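Local structure of OxyA protein (5HH3) at residues F8-H20 and L43-L56. The protein is a heme-dependent cytochrome P450 that probably acts as a peptide cyclase, making a phenolic crosslink in the biosynthesis of a glycopeptide antibiotic. Numbering follows the deposited sequence.
Sequences FEEINVVRAAELH and LGTEESPGGRTAWL. With GOL (glycerol), chain K.
F8, in the first turn of helix 8-19, lays one side of its ring against E46 and R52 together, with F8 CD1 3.6 Å from E46 CG. With CG anti to the backbone N (chi1 179°), the ring is carried toward the strands. R52 passes aslant across that same side, its guanidinium tilted 32° to the ring: the CB hydrogens make an off-centre CH-pi contact, CB sitting 4.1 Å from the F8 ring centroid, and further out F8 CD2 lies over one face of the guanidinium. At the far end, F8 CZ reaches A54 CB at 4.0 Å, while the peptide between T53 and A54 meets the ring edge.

E46 fixes that arginine. R52 grips it side-on, NE to OE1 at 2.8 Å and NH2 to OE2, and E46 OE1 also takes the backbone N of R52 on its anti lone pair. The outward link is looser: R52 NH1 to E9 OE2, at 3.3 Å, is a weak bond within a salt bridge. Glycerol, probably from the crystallisation liquor, sits at this looser end, taking bonds from F8 N and R52 NH2.

One turn on, packing is close again, with N12 CG 3.4 Å from A54 CB. The N12 amide is turned by two helix partners: ND2 gives to F8 O, and OD1 receives R15 NH1 from above its carbonyl plane. The backbone N atoms of L43 and G44 both donate to A54 O, making a classic beta bulge. Farther along, L19 CD1 touches L43 CD2 at 3.6 Å and helix 29-37 joins the packing, while H20 bonds through ND1 to A16 O and through NE2 to S313 OG.

The helix thus lies on the outer hairpin of the P450 beta sheet, its axis 23° from strand 53-56. Apolar contacts supply most of the attachment; R52 is probably largely balanced within the hairpin by E46, itself a long, weak partner of R185 of the second subunit, so E9 probably adds only modest electrostatic support.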
ATOM      1  N   PHE B   8      -0.323  -8.532  -0.820  1.00 31.72           N
ATOM      2  CA  PHE B   8       0.718  -8.818  -1.811  1.00 30.83           C
ATOM      3  C   PHE B   8       1.286  -7.625  -2.569  1.00 30.18           C
ATOM      4  O   PHE B   8       2.518  -7.407  -2.598  1.00 29.05           O
ATOM      5  CB  PHE B   8       0.196  -9.866  -2.801  1.00 30.80           C
ATOM      6  CG  PHE B   8       1.176 -10.216  -3.869  1.00 28.86           C
ATOM      7  CD1 PHE B   8       2.359 -10.868  -3.557  1.00 28.78           C
ATOM      8  CD2 PHE B   8       0.920  -9.888  -5.177  1.00 28.63           C
ATOM      9  CE1 PHE B   8       3.293 -11.171  -4.560  1.00 27.87           C
ATOM     10  CE2 PHE B   8       1.825 -10.191  -6.177  1.00 28.02           C
ATOM     11  CZ  PHE B   8       3.022 -10.828  -5.871  1.00 27.12           C
ATOM     12  N   GLU B   9       0.411  -6.861  -3.209  1.00 31.25           N
ATOM     13  CA  GLU B   9       0.836  -5.683  -3.965  1.00 32.02           C
ATOM     14  C   GLU B   9       1.425  -4.633  -3.018  1.00 30.86           C
ATOM     15  O   GLU B   9       2.494  -4.075  -3.298  1.00 29.19           O
ATOM     16  CB  GLU B   9      -0.340  -5.044  -4.756  1.00 35.13           C
ATOM     17  CG  GLU B   9      -0.877  -5.881  -5.917  1.00 37.17           C
ATOM     18  CD  GLU B   9      -1.835  -6.996  -5.518  1.00 40.95           C
ATOM     19  OE1 GLU B   9      -2.100  -7.171  -4.305  1.00 44.48           O
ATOM     20  OE2 GLU B   9      -2.331  -7.710  -6.418  1.00 42.90           O
ATOM     21  N   GLU B  10       0.744  -4.387  -1.896  1.00 30.54           N
ATOM     22  CA  GLU B  10       1.145  -3.305  -1.001  1.00 31.03           C
ATOM     23  C   GLU B  10       2.505  -3.583  -0.316  1.00 30.12           C
ATOM     24  O   GLU B  10       3.363  -2.711  -0.283  1.00 28.28           O
ATOM     25  CB  GLU B  10       0.074  -3.040   0.075  1.00 32.82           C
ATOM     26  CG  GLU B  10      -1.241  -2.503  -0.480  1.00 34.10           C
ATOM     27  CD  GLU B  10      -2.207  -3.595  -0.936  1.00 35.81           C
ATOM     28  OE1 GLU B  10      -1.803  -4.742  -1.232  1.00 35.71           O
ATOM     29  OE2 GLU B  10      -3.411  -3.315  -0.975  1.00 40.37           O
ATOM     30  N   ILE B  11       2.679  -4.776   0.252  1.00 30.78           N
ATOM     31  CA  ILE B  11       3.915  -5.094   0.979  1.00 30.86           C
ATOM     32  C   ILE B  11       5.128  -5.043   0.045  1.00 29.57           C
ATOM     33  O   ILE B  11       6.184  -4.535   0.420  1.00 28.60           O
ATOM     34  CB  ILE B  11       3.797  -6.416   1.782  1.00 32.88           C
ATOM     35  CG1 ILE B  11       4.878  -6.495   2.859  1.00 34.10           C
ATOM     36  CG2 ILE B  11       3.880  -7.654   0.882  1.00 32.32           C
ATOM     37  CD1 ILE B  11       4.750  -5.461   3.950  1.00 36.22           C
ATOM     38  N   ASN B  12       4.953  -5.476  -1.203  1.00 29.30           N
ATOM     39  CA  ASN B  12       6.052  -5.464  -2.156  1.00 29.13           C
ATOM     40  C   ASN B  12       6.347  -4.110  -2.784  1.00 29.08           C
ATOM     41  O   ASN B  12       7.483  -3.844  -3.162  1.00 26.68           O
ATOM     42  CB  ASN B  12       5.879  -6.605  -3.171  1.00 29.05           C
ATOM     43  CG  ASN B  12       6.069  -7.951  -2.507  1.00 29.49           C
ATOM     44  OD1 ASN B  12       7.169  -8.247  -1.976  1.00 30.96           O
ATOM     45  ND2 ASN B  12       5.002  -8.728  -2.422  1.00 30.03           N
ATOM     46  N   VAL B  13       5.345  -3.244  -2.856  1.00 29.61           N
ATOM     47  CA  VAL B  13       5.575  -1.810  -3.129  1.00 31.54           C
ATOM     48  C   VAL B  13       6.469  -1.183  -2.042  1.00 30.83           C
ATOM     49  O   VAL B  13       7.405  -0.471  -2.354  1.00 30.99           O
ATOM     50  CB  VAL B  13       4.218  -1.038  -3.226  1.00 33.74           C
ATOM     51  CG1 VAL B  13       4.361   0.462  -2.951  1.00 35.08           C
ATOM     52  CG2 VAL B  13       3.603  -1.278  -4.601  1.00 33.43           C
ATOM     53  N   VAL B  14       6.179  -1.485  -0.787  1.00 31.38           N
ATOM     54  CA  VAL B  14       6.960  -0.990   0.350  1.00 33.39           C
ATOM     55  C   VAL B  14       8.405  -1.481   0.282  1.00 31.90           C
ATOM     56  O   VAL B  14       9.314  -0.703   0.435  1.00 31.50           O
ATOM     57  CB  VAL B  14       6.349  -1.430   1.713  1.00 34.86           C
ATOM     58  CG1 VAL B  14       7.301  -1.110   2.862  1.00 37.76           C
ATOM     59  CG2 VAL B  14       5.020  -0.741   1.957  1.00 35.75           C
ATOM     60  N   ARG B  15       8.590  -2.778   0.074  1.00 31.64           N
ATOM     61  CA  ARG B  15       9.925  -3.361   0.013  1.00 32.21           C
ATOM     62  C   ARG B  15      10.703  -2.747  -1.149  1.00 30.59           C
ATOM     63  O   ARG B  15      11.868  -2.402  -0.975  1.00 29.51           O
ATOM     64  CB  ARG B  15       9.868  -4.873  -0.140  1.00 33.44           C
ATOM     65  CG  ARG B  15       9.381  -5.618   1.091  1.00 37.17           C
ATOM     66  CD  ARG B  15       9.190  -7.084   0.717  1.00 38.44           C
ATOM     67  NE  ARG B  15       8.781  -7.881   1.869  1.00 41.14           N
ATOM     68  CZ  ARG B  15       7.910  -8.892   1.860  1.00 39.54           C
ATOM     69  NH1 ARG B  15       7.274  -9.261   0.755  1.00 40.03           N
ATOM     70  NH2 ARG B  15       7.651  -9.520   2.989  1.00 40.60           N
ATOM     71  N   ALA B  16      10.054  -2.561  -2.306  1.00 28.31           N
ATOM     72  CA  ALA B  16      10.738  -1.940  -3.442  1.00 27.79           C
ATOM     73  C   ALA B  16      11.150  -0.494  -3.138  1.00 29.10           C
ATOM     74  O   ALA B  16      12.272  -0.075  -3.477  1.00 28.05           O
ATOM     75  CB  ALA B  16       9.906  -2.018  -4.717  1.00 27.11           C
ATOM     76  N   ALA B  17      10.275   0.255  -2.465  1.00 30.51           N
ATOM     77  CA  ALA B  17      10.572   1.652  -2.107  1.00 31.67           C
ATOM     78  C   ALA B  17      11.802   1.761  -1.164  1.00 32.22           C
ATOM     79  O   ALA B  17      12.694   2.565  -1.426  1.00 30.99           O
ATOM     80  CB  ALA B  17       9.355   2.342  -1.493  1.00 32.59           C
ATOM     81  N   GLU B  18      11.849   0.942  -0.115  1.00 33.85           N
ATOM     82  CA  GLU B  18      13.009   0.856   0.779  1.00 37.62           C
ATOM     83  C   GLU B  18      14.330   0.636   0.037  1.00 34.19           C
ATOM     84  O   GLU B  18      15.325   1.214   0.417  1.00 31.99           O
ATOM     85  CB  GLU B  18      12.875  -0.277   1.813  1.00 41.79           C
ATOM     86  CG  GLU B  18      11.996   0.007   3.006  1.00 48.59           C
ATOM     87  CD  GLU B  18      12.535   1.100   3.935  1.00 53.09           C
ATOM     88  OE1 GLU B  18      12.969   0.764   5.063  1.00 59.61           O
ATOM     89  OE2 GLU B  18      12.482   2.295   3.555  1.00 53.64           O
ATOM     90  N   LEU B  19      14.308  -0.196  -1.001  1.00 30.04           N
ATOM     91  CA  LEU B  19      15.489  -0.477  -1.819  1.00 29.57           C
ATOM     92  C   LEU B  19      15.950   0.693  -2.679  1.00 29.15           C
ATOM     93  O   LEU B  19      17.073   0.688  -3.147  1.00 29.27           O
ATOM     94  CB  LEU B  19      15.243  -1.709  -2.715  1.00 28.35           C
ATOM     95  CG  LEU B  19      15.132  -3.026  -1.945  1.00 28.93           C
ATOM     96  CD1 LEU B  19      14.680  -4.175  -2.818  1.00 29.03           C
ATOM     97  CD2 LEU B  19      16.442  -3.381  -1.277  1.00 30.37           C
ATOM     98  N   HIS B  20      15.090   1.682  -2.891  1.00 28.31           N
ATOM     99  CA  HIS B  20      15.391   2.814  -3.754  1.00 28.99           C
ATOM    100  C   HIS B  20      15.527   4.147  -3.035  1.00 30.10           C
ATOM    101  O   HIS B  20      15.409   5.192  -3.655  1.00 29.85           O
ATOM    102  CB  HIS B  20      14.359   2.871  -4.886  1.00 27.52           C
ATOM    103  CG  HIS B  20      14.522   1.752  -5.843  1.00 27.02           C
ATOM    104  ND1 HIS B  20      13.961   0.515  -5.631  1.00 28.17           N
ATOM    105  CD2 HIS B  20      15.318   1.623  -6.927  1.00 27.07           C
ATOM    106  CE1 HIS B  20      14.334  -0.307  -6.595  1.00 26.79           C
ATOM    107  NE2 HIS B  20      15.168   0.340  -7.388  1.00 26.51           N
ATOM    108  N   LEU B  43      11.448 -10.131  -4.422  1.00 28.93           N
ATOM    109  CA  LEU B  43      11.084  -9.319  -3.289  1.00 28.81           C
ATOM    110  C   LEU B  43      10.325 -10.146  -2.302  1.00 28.90           C
ATOM    111  O   LEU B  43      10.514 -10.003  -1.096  1.00 29.35           O
ATOM    112  CB  LEU B  43      10.228  -8.135  -3.729  1.00 29.79           C
ATOM    113  CG  LEU B  43      10.904  -7.124  -4.631  1.00 29.84           C
ATOM    114  CD1 LEU B  43       9.874  -6.139  -5.182  1.00 31.08           C
ATOM    115  CD2 LEU B  43      12.000  -6.420  -3.849  1.00 31.95           C
ATOM    116  N   GLY B  44       9.473 -11.036  -2.796  1.00 27.91           N
ATOM    117  CA  GLY B  44       8.694 -11.876  -1.905  1.00 28.96           C
ATOM    118  C   GLY B  44       7.710 -12.759  -2.643  1.00 28.83           C
ATOM    119  O   GLY B  44       7.430 -12.530  -3.828  1.00 28.54           O
ATOM    120  N   THR B  45       7.186 -13.748  -1.931  1.00 29.35           N
ATOM    121  CA  THR B  45       6.307 -14.753  -2.509  1.00 30.79           C
ATOM    122  C   THR B  45       5.183 -15.046  -1.534  1.00 31.67           C
ATOM    123  O   THR B  45       5.413 -15.169  -0.331  1.00 32.12           O
ATOM    124  CB  THR B  45       7.120 -16.053  -2.843  1.00 32.46           C
ATOM    125  OG1 THR B  45       8.147 -15.747  -3.812  1.00 33.33           O
ATOM    126  CG2 THR B  45       6.259 -17.124  -3.438  1.00 33.49           C
ATOM    127  N   GLU B  46       3.968 -15.219  -2.049  1.00 31.56           N
ATOM    128  CA  GLU B  46       2.853 -15.698  -1.226  1.00 33.16           C
ATOM    129  C   GLU B  46       3.100 -17.180  -0.948  1.00 34.44           C
ATOM    130  O   GLU B  46       3.369 -17.950  -1.885  1.00 32.84           O
ATOM    131  CB  GLU B  46       1.516 -15.528  -1.952  1.00 33.17           C
ATOM    132  CG  GLU B  46       1.238 -14.108  -2.348  1.00 32.66           C
ATOM    133  CD  GLU B  46      -0.099 -13.959  -3.049  1.00 33.48           C
ATOM    134  OE1 GLU B  46      -0.284 -14.547  -4.147  1.00 31.61           O
ATOM    135  OE2 GLU B  46      -0.944 -13.251  -2.492  1.00 33.67           O
ATOM    136  N   GLU B  47       3.017 -17.558   0.327  1.00 36.85           N
ATOM    137  CA  GLU B  47       3.349 -18.910   0.809  1.00 39.16           C
ATOM    138  C   GLU B  47       2.184 -19.898   0.781  1.00 41.35           C
ATOM    139  O   GLU B  47       1.707 -20.299   1.830  1.00 47.46           O
ATOM    140  CB  GLU B  47       3.854 -18.823   2.263  1.00 41.18           C
ATOM    141  N   SER B  48       1.745 -20.298  -0.402  1.00 40.15           N
ATOM    142  CA  SER B  48       0.651 -21.282  -0.588  1.00 40.52           C
ATOM    143  C   SER B  48       0.717 -21.751  -2.041  1.00 37.96           C
ATOM    144  O   SER B  48       1.360 -21.083  -2.862  1.00 36.77           O
ATOM    145  CB  SER B  48      -0.731 -20.635  -0.342  1.00 41.91           C
ATOM    146  OG  SER B  48      -0.896 -19.451  -1.153  1.00 41.12           O
ATOM    147  N   PRO B  49       0.069 -22.880  -2.370  1.00 38.13           N
ATOM    148  CA  PRO B  49      -0.043 -23.292  -3.779  1.00 37.25           C
ATOM    149  C   PRO B  49      -0.693 -22.190  -4.623  1.00 35.81           C
ATOM    150  O   PRO B  49      -1.764 -21.690  -4.260  1.00 36.26           O
ATOM    151  CB  PRO B  49      -0.964 -24.525  -3.722  1.00 38.74           C
ATOM    152  CG  PRO B  49      -0.789 -25.057  -2.342  1.00 40.42           C
ATOM    153  CD  PRO B  49      -0.536 -23.871  -1.458  1.00 39.56           C
ATOM    154  N   GLY B  50      -0.055 -21.829  -5.725  1.00 33.39           N
ATOM    155  CA  GLY B  50      -0.531 -20.740  -6.580  1.00 32.73           C
ATOM    156  C   GLY B  50      -0.051 -19.355  -6.150  1.00 31.40           C
ATOM    157  O   GLY B  50      -0.303 -18.390  -6.836  1.00 30.93           O
ATOM    158  N   GLY B  51       0.642 -19.254  -5.013  1.00 30.83           N
ATOM    159  CA  GLY B  51       1.151 -17.985  -4.530  1.00 29.72           C
ATOM    160  C   GLY B  51       2.020 -17.273  -5.538  1.00 28.68           C
ATOM    161  O   GLY B  51       2.858 -17.885  -6.237  1.00 27.37           O
ATOM    162  N   ARG B  52       1.810 -15.967  -5.635  1.00 27.71           N
ATOM    163  CA  ARG B  52       2.528 -15.159  -6.596  1.00 26.43           C
ATOM    164  C   ARG B  52       3.833 -14.665  -6.018  1.00 25.23           C
ATOM    165  O   ARG B  52       3.974 -14.546  -4.806  1.00 24.97           O
ATOM    166  CB  ARG B  52       1.670 -13.968  -7.013  1.00 26.58           C
ATOM    167  CG  ARG B  52       0.325 -14.380  -7.605  1.00 28.29           C
ATOM    168  CD  ARG B  52      -0.616 -13.190  -7.615  1.00 29.43           C
ATOM    169  NE  ARG B  52      -1.231 -12.997  -6.308  1.00 30.91           N
ATOM    170  CZ  ARG B  52      -2.011 -11.950  -5.981  1.00 34.10           C
ATOM    171  NH1 ARG B  52      -2.287 -10.983  -6.868  1.00 33.60           N
ATOM    172  NH2 ARG B  52      -2.512 -11.860  -4.745  1.00 34.73           N
ATOM    173  N   THR B  53       4.745 -14.323  -6.912  1.00 24.17           N
ATOM    174  CA  THR B  53       6.029 -13.764  -6.565  1.00 24.26           C
ATOM    175  C   THR B  53       6.147 -12.353  -7.113  1.00 23.42           C
ATOM    176  O   THR B  53       5.759 -12.067  -8.264  1.00 23.08           O
ATOM    177  CB  THR B  53       7.161 -14.619  -7.139  1.00 24.83           C
ATOM    178  OG1 THR B  53       7.102 -15.913  -6.551  1.00 25.66           O
ATOM    179  CG2 THR B  53       8.535 -13.986  -6.922  1.00 24.19           C
ATOM    180  N   ALA B  54       6.697 -11.480  -6.286  1.00 22.89           N
ATOM    181  CA  ALA B  54       7.046 -10.144  -6.703  1.00 22.74           C
ATOM    182  C   ALA B  54       8.554 -10.110  -6.928  1.00 23.25           C
ATOM    183  O   ALA B  54       9.348 -10.456  -6.029  1.00 23.26           O
ATOM    184  CB  ALA B  54       6.626  -9.147  -5.653  1.00 23.86           C
ATOM    185  N   TRP B  55       8.929  -9.752  -8.148  1.00 22.80           N
ATOM    186  CA  TRP B  55      10.300  -9.741  -8.596  1.00 23.72           C
ATOM    187  C   TRP B  55      10.796  -8.308  -8.807  1.00 23.74           C
ATOM    188  O   TRP B  55      10.011  -7.397  -9.119  1.00 22.28           O
ATOM    189  CB  TRP B  55      10.414 -10.425  -9.958  1.00 24.08           C
ATOM    190  CG  TRP B  55       9.960 -11.834 -10.074  1.00 24.44           C
ATOM    191  CD1 TRP B  55       8.720 -12.267 -10.447  1.00 24.46           C
ATOM    192  CD2 TRP B  55      10.768 -13.011  -9.911  1.00 25.79           C
ATOM    193  NE1 TRP B  55       8.693 -13.638 -10.488  1.00 26.13           N
ATOM    194  CE2 TRP B  55       9.949 -14.122 -10.198  1.00 25.84           C
ATOM    195  CE3 TRP B  55      12.111 -13.234  -9.561  1.00 28.83           C
ATOM    196  CZ2 TRP B  55      10.412 -15.435 -10.140  1.00 27.13           C
ATOM    197  CZ3 TRP B  55      12.590 -14.597  -9.521  1.00 27.29           C
ATOM    198  CH2 TRP B  55      11.737 -15.649  -9.801  1.00 27.38           C
ATOM    199  N   LEU B  56      12.107  -8.142  -8.670  1.00 23.44           N
ATOM    200  CA  LEU B  56      12.796  -6.901  -8.988  1.00 24.33           C
ATOM    201  C   LEU B  56      13.770  -7.184 -10.107  1.00 24.39           C
ATOM    202  O   LEU B  56      14.628  -8.040  -9.936  1.00 25.01           O
ATOM    203  CB  LEU B  56      13.569  -6.395  -7.767  1.00 25.16           C
ATOM    204  CG  LEU B  56      14.360  -5.095  -7.915  1.00 27.03           C
ATOM    205  CD1 LEU B  56      13.411  -3.904  -7.976  1.00 27.82           C
ATOM    206  CD2 LEU B  56      15.324  -4.933  -6.748  1.00 28.68           C
TER
HETATM  207  C1  GOL K 405      -3.947  -7.510  -2.135  1.00 81.80           C
HETATM  208  O1  GOL K 405      -4.811  -7.247  -1.029  1.00 84.63           O
HETATM  209  C2  GOL K 405      -3.674  -9.013  -2.298  1.00 80.55           C
HETATM  210  O2  GOL K 405      -3.301  -9.574  -1.034  1.00 77.12           O
HETATM  211  C3  GOL K 405      -4.884  -9.760  -2.857  1.00 80.70           C
HETATM  212  O3  GOL K 405      -4.790  -9.864  -4.284  1.00 81.08           O